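Precorrin-6A reductase (Rhodobacter capsulatus, PDB 4X7G) probably catalyses the NADPH-dependent reduction of precorrin-6A to precorrin-6B in cobalamin biosynthesis, and holds its cofactor and a reduced precorrin between two Rossmann-fold domains. Local coordinates at residues Ala126-Phe131 with Ile190-Ala195; Gln147-Leu152 with Leu164-Ala169. One frame throughout, in Å; residues are numbered along the deposited sequence.

Interaction 1 (Ala126-Phe131 with Ile190-Ala195); sequences APARVF and ITHVVA
Ile190 lays its CG2 and CD1 methyls against the start of strand 129-132, with CG2 3.5 Å from Arg129 O and both methyls near Phe131 N. The contact joins strands 129-132 and 192-196, parallel neighbours inside the six-stranded sheet of one Rossmann-type domain. Phe131 N binds His192 O, and Val194 N binds Phe131 O in a nearly straight bond of 2.9 Å. At the entry to the pair, Arg129 O accepts two bonds. Thr191 N reaches Arg129 O in the carbonyl plane at 2.8 Å; the bond from His192 N to Arg129 O is longer, 3.3 Å, and tilted out of it. Helix 178-187 packs on the face of Ile190, Phe131 and Val193 through Leu185. The ring of Phe131 continues away from the strand pair and comes close to the bound precorrin. On the other face, Val130 CG1 meets Val194 CG2 at 3.8 Å, the two side chains crossing at a slant. Ala128 CB packs near the imidazole of His192. The guanidinium of Arg129 turns elsewhere, to Glu188 O. Thr191 closes the loop end. Its OG1 sits between its own backbone N and carbonyl carbon (chi1 63°), which aims it at strand 129-132. Thr191 OG1 takes the N-H of Arg129 N at 2.9 Å and 165°, and lies 2.8 Å from His192 ND1 in a further hydrogen bond, in the plane of that ring.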
loop_
_atom_site.group_PDB
_atom_site.type_symbol
_atom_site.label_atom_id
_atom_site.label_comp_id
_atom_site.label_asym_id
_atom_site.label_seq_id
_atom_site.Cartn_x
_atom_site.Cartn_y
_atom_site.Cartn_z
ATOM N N ALA A 126 28.813 -6.731 -6.839
ATOM C CA ALA A 126 29.705 -5.850 -6.054
ATOM C C ALA A 126 28.857 -5.015 -5.092
ATOM O O ALA A 126 27.730 -4.563 -5.485
ATOM C CB ALA A 126 30.335 -4.911 -7.039
ATOM N N PRO A 127 29.344 -4.896 -3.899
ATOM C CA PRO A 127 28.537 -4.135 -2.918
ATOM C C PRO A 127 28.093 -2.749 -3.387
ATOM O O PRO A 127 28.830 -1.924 -3.976
ATOM C CB PRO A 127 29.507 -4.064 -1.697
ATOM C CG PRO A 127 30.405 -5.298 -1.844
ATOM C CD PRO A 127 30.679 -5.230 -3.312
ATOM N N ALA A 128 26.812 -2.480 -3.119
ATOM C CA ALA A 128 26.116 -1.250 -3.529
ATOM C C ALA A 128 25.481 -0.621 -2.281
ATOM O O ALA A 128 25.646 -1.138 -1.196
ATOM C CB ALA A 128 25.059 -1.615 -4.597
ATOM N N ARG A 129 24.760 0.483 -2.506
ATOM C CA ARG A 129 24.094 1.214 -1.413
ATOM C C ARG A 129 22.615 1.289 -1.792
ATOM O O ARG A 129 22.240 2.103 -2.613
ATOM C CB ARG A 129 24.720 2.571 -1.235
ATOM C CG ARG A 129 26.219 2.442 -0.782
ATOM C CD ARG A 129 26.837 3.796 -0.491
ATOM N NE ARG A 129 26.257 4.479 0.635
ATOM C CZ ARG A 129 26.552 4.288 1.891
ATOM N NH1 ARG A 129 27.396 3.343 2.226
ATOM N NH2 ARG A 129 25.936 4.968 2.851
ATOM N N VAL A 130 21.872 0.360 -1.245
ATOM C CA VAL A 130 20.516 0.089 -1.771
ATOM C C VAL A 130 19.436 0.543 -0.835
ATOM O O VAL A 130 19.443 0.137 0.323
ATOM C CB VAL A 130 20.389 -1.427 -1.973
ATOM C CG1 VAL A 130 18.983 -1.780 -2.517
ATOM C CG2 VAL A 130 21.499 -2.025 -2.865
ATOM N N PHE A 131 18.543 1.402 -1.337
ATOM C CA PHE A 131 17.386 1.793 -0.568
ATOM C C PHE A 131 16.315 0.745 -0.720
ATOM O O PHE A 131 15.738 0.609 -1.868
ATOM C CB PHE A 131 16.897 3.153 -0.940
ATOM C CG PHE A 131 15.676 3.628 -0.171
ATOM C CD1 PHE A 131 15.379 3.192 1.104
ATOM C CD2 PHE A 131 14.854 4.562 -0.763
ATOM C CE1 PHE A 131 14.299 3.699 1.793
ATOM C CE2 PHE A 131 13.755 5.092 -0.062
ATOM C CZ PHE A 131 13.499 4.651 1.230
ATOM N N ILE A 190 22.832 6.770 -1.806
ATOM C CA ILE A 190 22.221 5.572 -2.393
ATOM C C ILE A 190 22.591 5.452 -3.861
ATOM O O ILE A 190 22.700 6.478 -4.584
ATOM C CB ILE A 190 20.710 5.748 -2.222
ATOM C CG1 ILE A 190 20.275 5.701 -0.807
ATOM C CG2 ILE A 190 19.956 4.726 -3.056
ATOM C CD1 ILE A 190 20.727 4.494 -0.048
ATOM N N THR A 191 22.807 4.213 -4.291
ATOM C CA THR A 191 23.097 3.881 -5.666
ATOM C C THR A 191 21.962 3.222 -6.391
ATOM O O THR A 191 21.908 3.256 -7.600
ATOM C CB THR A 191 24.325 2.974 -5.715
ATOM O OG1 THR A 191 24.115 1.745 -5.059
ATOM C CG2 THR A 191 25.585 3.637 -5.100
ATOM N N HIS A 192 21.040 2.594 -5.636
ATOM C CA HIS A 192 19.977 1.808 -6.255
ATOM C C HIS A 192 18.750 1.878 -5.385
ATOM O O HIS A 192 18.893 1.858 -4.143
ATOM C CB HIS A 192 20.306 0.326 -6.324
ATOM C CG HIS A 192 21.450 -0.035 -7.206
ATOM N ND1 HIS A 192 22.756 0.175 -6.878
ATOM C CD2 HIS A 192 21.446 -0.623 -8.419
ATOM C CE1 HIS A 192 23.534 -0.230 -7.867
ATOM N NE2 HIS A 192 22.755 -0.711 -8.822
ATOM N N VAL A 193 17.552 1.975 -5.957
ATOM C CA VAL A 193 16.299 1.922 -5.211
ATOM C C VAL A 193 15.536 0.668 -5.573
ATOM O O VAL A 193 15.421 0.387 -6.783
ATOM C CB VAL A 193 15.457 3.163 -5.459
ATOM C CG1 VAL A 193 14.146 3.094 -4.721
ATOM C CG2 VAL A 193 16.204 4.435 -5.101
ATOM N N VAL A 194 15.036 -0.041 -4.596
ATOM C CA VAL A 194 14.128 -1.174 -4.803
ATOM C C VAL A 194 12.756 -0.725 -4.382
ATOM O O VAL A 194 12.582 -0.219 -3.257
ATOM C CB VAL A 194 14.550 -2.416 -4.062
ATOM C CG1 VAL A 194 13.534 -3.547 -4.180
ATOM C CG2 VAL A 194 15.924 -2.884 -4.532
ATOM N N ALA A 195 11.721 -0.948 -5.188
ATOM C CA ALA A 195 10.371 -0.403 -4.961
ATOM C C ALA A 195 9.362 -1.372 -5.476
ATOM O O ALA A 195 9.560 -1.953 -6.556
ATOM C CB ALA A 195 10.217 0.943 -5.613
#

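Interaction 2 (Gln147-Leu152 with Leu164-Ala169); sequences QHHYLL and LPDARA
This is a parallel strand pairing at one margin of the sheet: strand 149-154 lies beside 167-171, the outermost strand of that sheet within the chain. Tyr150 N binds Asp166 O, Arg168 N binds Tyr150 O, and Leu152 N binds Arg168 O, all at 2.9 to 3.0 Å. Beside this backbone pairing, His149 ND1 donates to Asp166 OD1 at 2.7 Å and 169°. The bond lies close to the imidazole plane but meets the carboxylate from above its plane; the two flat groups are turned 48° apart. With CG of Asp166 anti to its N (chi1 -180°), the carboxylate reaches across to the ring. His149 NE2 bonds to Glu188, which also forms a salt bridge with Arg168 NE. Replacing the imidazole of His149 by the methyl of an alanine here would probably leave Asp166 OD1 without this donor and cost Glu188 OE2 its bond from NE2. Leu151 CD1 lies over one face of the Arg168 guanidinium, 4.0 Å from NH2. On the face of Tyr150 and Leu152 the contacts are apolar, while Tyr150 OH bonds to Ala145 O. Leu164 CD1 touches Tyr150 CD2 at 3.8 Å and Leu152 CD2 at 4.0 Å, its side chain crossing the tyrosine at about a right angle. Ala167 CB packs on Tyr150 CB and Leu152 CD1, and Ala169 CB on Leu152 CB. A water bridges His148 O and Asp166 N. The pattern is that of an edge strand in a parallel Rossmann-type sheet, tied here by a histidine-carboxylate bond.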
loop_
_atom_site.group_PDB
_atom_site.type_symbol
_atom_site.label_atom_id
_atom_site.label_comp_id
_atom_site.label_asym_id
_atom_site.label_seq_id
_atom_site.Cartn_x
_atom_site.Cartn_y
_atom_site.Cartn_z
ATOM N N GLN A 147 25.794 -8.736 1.127
ATOM C CA GLN A 147 26.985 -7.938 0.902
ATOM C C GLN A 147 26.765 -6.411 0.798
ATOM O O GLN A 147 27.725 -5.605 0.868
ATOM C CB GLN A 147 27.791 -8.396 -0.309
ATOM C CG GLN A 147 27.219 -8.130 -1.691
ATOM C CD GLN A 147 26.272 -9.222 -2.174
ATOM O OE1 GLN A 147 25.568 -9.953 -1.407
ATOM N NE2 GLN A 147 26.165 -9.278 -3.475
ATOM N N HIS A 148 25.536 -6.010 0.473
ATOM C CA HIS A 148 25.255 -4.573 0.226
ATOM C C HIS A 148 25.127 -3.815 1.538
ATOM O O HIS A 148 24.760 -4.420 2.552
ATOM C CB HIS A 148 23.984 -4.459 -0.600
ATOM C CG HIS A 148 24.135 -5.152 -1.908
ATOM N ND1 HIS A 148 25.092 -4.775 -2.796
ATOM C CD2 HIS A 148 23.514 -6.229 -2.428
ATOM C CE1 HIS A 148 25.034 -5.593 -3.855
ATOM N NE2 HIS A 148 24.081 -6.464 -3.675
ATOM N N HIS A 149 25.272 -2.494 1.395
ATOM C CA HIS A 149 24.717 -1.626 2.456
ATOM C C HIS A 149 23.242 -1.334 2.124
ATOM O O HIS A 149 22.994 -0.926 0.972
ATOM C CB HIS A 149 25.484 -0.312 2.538
ATOM C CG HIS A 149 24.776 0.707 3.368
ATOM N ND1 HIS A 149 24.597 0.561 4.716
ATOM C CD2 HIS A 149 24.136 1.840 3.032
ATOM C CE1 HIS A 149 23.841 1.520 5.159
ATOM N NE2 HIS A 149 23.573 2.330 4.181
ATOM N N TYR A 150 22.380 -1.517 3.048
ATOM C CA TYR A 150 20.982 -1.301 2.885
ATOM C C TYR A 150 20.507 -0.124 3.726
ATOM O O TYR A 150 20.871 -0.007 4.924
ATOM C CB TYR A 150 20.167 -2.518 3.214
ATOM C CG TYR A 150 20.351 -3.687 2.272
ATOM C CD1 TYR A 150 19.844 -3.599 1.004
ATOM C CD2 TYR A 150 21.074 -4.830 2.615
ATOM C CE1 TYR A 150 20.002 -4.674 0.101
ATOM C CE2 TYR A 150 21.254 -5.871 1.746
ATOM C CZ TYR A 150 20.671 -5.783 0.511
ATOM O OH TYR A 150 20.763 -6.838 -0.413
ATOM N N LEU A 151 19.686 0.708 3.140
ATOM C CA LEU A 151 18.885 1.709 3.850
ATOM C C LEU A 151 17.492 1.194 3.991
ATOM O O LEU A 151 16.891 0.795 2.929
ATOM C CB LEU A 151 18.925 3.024 3.119
ATOM C CG LEU A 151 18.017 4.167 3.677
ATOM C CD1 LEU A 151 18.518 4.603 5.060
ATOM C CD2 LEU A 151 17.950 5.326 2.761
ATOM N N LEU A 152 16.935 1.162 5.133
ATOM C CA LEU A 152 15.590 0.700 5.420
ATOM C C LEU A 152 14.749 1.864 5.885
ATOM O O LEU A 152 15.289 2.869 6.417
ATOM C CB LEU A 152 15.584 -0.365 6.544
ATOM C CG LEU A 152 16.624 -1.421 6.424
ATOM C CD1 LEU A 152 16.620 -2.375 7.565
ATOM C CD2 LEU A 152 16.515 -2.157 5.115
ATOM N N LEU A 164 20.046 -8.268 8.202
ATOM C CA LEU A 164 20.886 -7.779 7.176
ATOM C C LEU A 164 22.204 -7.304 7.764
ATOM O O LEU A 164 22.111 -6.574 8.788
ATOM C CB LEU A 164 20.203 -6.645 6.409
ATOM C CG LEU A 164 18.949 -7.021 5.616
ATOM C CD1 LEU A 164 18.295 -5.780 5.028
ATOM C CD2 LEU A 164 19.282 -8.025 4.525
ATOM N N PRO A 165 23.373 -7.690 7.423
ATOM C CA PRO A 165 24.529 -7.350 8.296
ATOM C C PRO A 165 24.919 -5.908 8.184
ATOM O O PRO A 165 25.704 -5.465 9.052
ATOM C CB PRO A 165 25.632 -8.263 7.828
ATOM C CG PRO A 165 25.208 -8.715 6.462
ATOM C CD PRO A 165 23.746 -8.796 6.494
ATOM N N ASP A 166 24.630 -5.230 7.091
ATOM C CA ASP A 166 24.997 -3.803 6.876
ATOM C C ASP A 166 23.742 -3.015 6.521
ATOM O O ASP A 166 23.333 -3.010 5.345
ATOM C CB ASP A 166 26.058 -3.678 5.844
ATOM C CG ASP A 166 26.510 -2.237 5.553
ATOM O OD1 ASP A 166 25.947 -1.314 6.113
ATOM O OD2 ASP A 166 27.428 -2.098 4.710
ATOM N N ALA A 167 23.116 -2.459 7.539
ATOM C CA ALA A 167 21.880 -1.751 7.310
ATOM C C ALA A 167 21.640 -0.670 8.360
ATOM O O ALA A 167 22.051 -0.851 9.513
ATOM C CB ALA A 167 20.748 -2.726 7.312
ATOM N N ARG A 168 21.031 0.410 7.913
ATOM C CA ARG A 168 20.588 1.489 8.788
ATOM C C ARG A 168 19.129 1.663 8.532
ATOM O O ARG A 168 18.731 1.640 7.326
ATOM C CB ARG A 168 21.325 2.793 8.355
ATOM C CG ARG A 168 21.115 4.028 9.188
ATOM C CD ARG A 168 21.856 5.140 8.702
ATOM N NE ARG A 168 21.179 6.031 7.828
ATOM C CZ ARG A 168 20.160 6.809 8.226
ATOM N NH1 ARG A 168 19.606 6.695 9.440
ATOM N NH2 ARG A 168 19.676 7.668 7.329
ATOM N N ALA A 169 18.312 1.881 9.569
ATOM C CA ALA A 169 16.895 2.216 9.353
ATOM C C ALA A 169 16.554 3.648 9.673
ATOM O O ALA A 169 16.905 4.114 10.813
ATOM C CB ALA A 169 16.058 1.313 10.127
HETATM O O HOH W 1 23.667 -6.118 4.493
#

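How the interactions relate
Both interactions build the same parallel sheet. Strands 129-132 and 149-154 are neighbours in it, so the two contacts are joined directly: Val130 N lies 2.8 Å from His149 O, and Leu151 N lies 2.9 Å from Val130 O, both probable hydrogen bonds. Along the chain, interaction 2 is nested within the loop that interaction 1 closes. Interaction 1 is the more buried and sits between inner strands, with valine, isoleucine and phenylalanine side chains along the strands and a threonine, histidine and arginine at the loop end. Interaction 2 reaches the outermost strand and is partly exposed there, with charged and imidazole groups on one face. Glu188 serves both, accepting from Arg129 through its backbone and from His149 and Arg168 through its carboxylate.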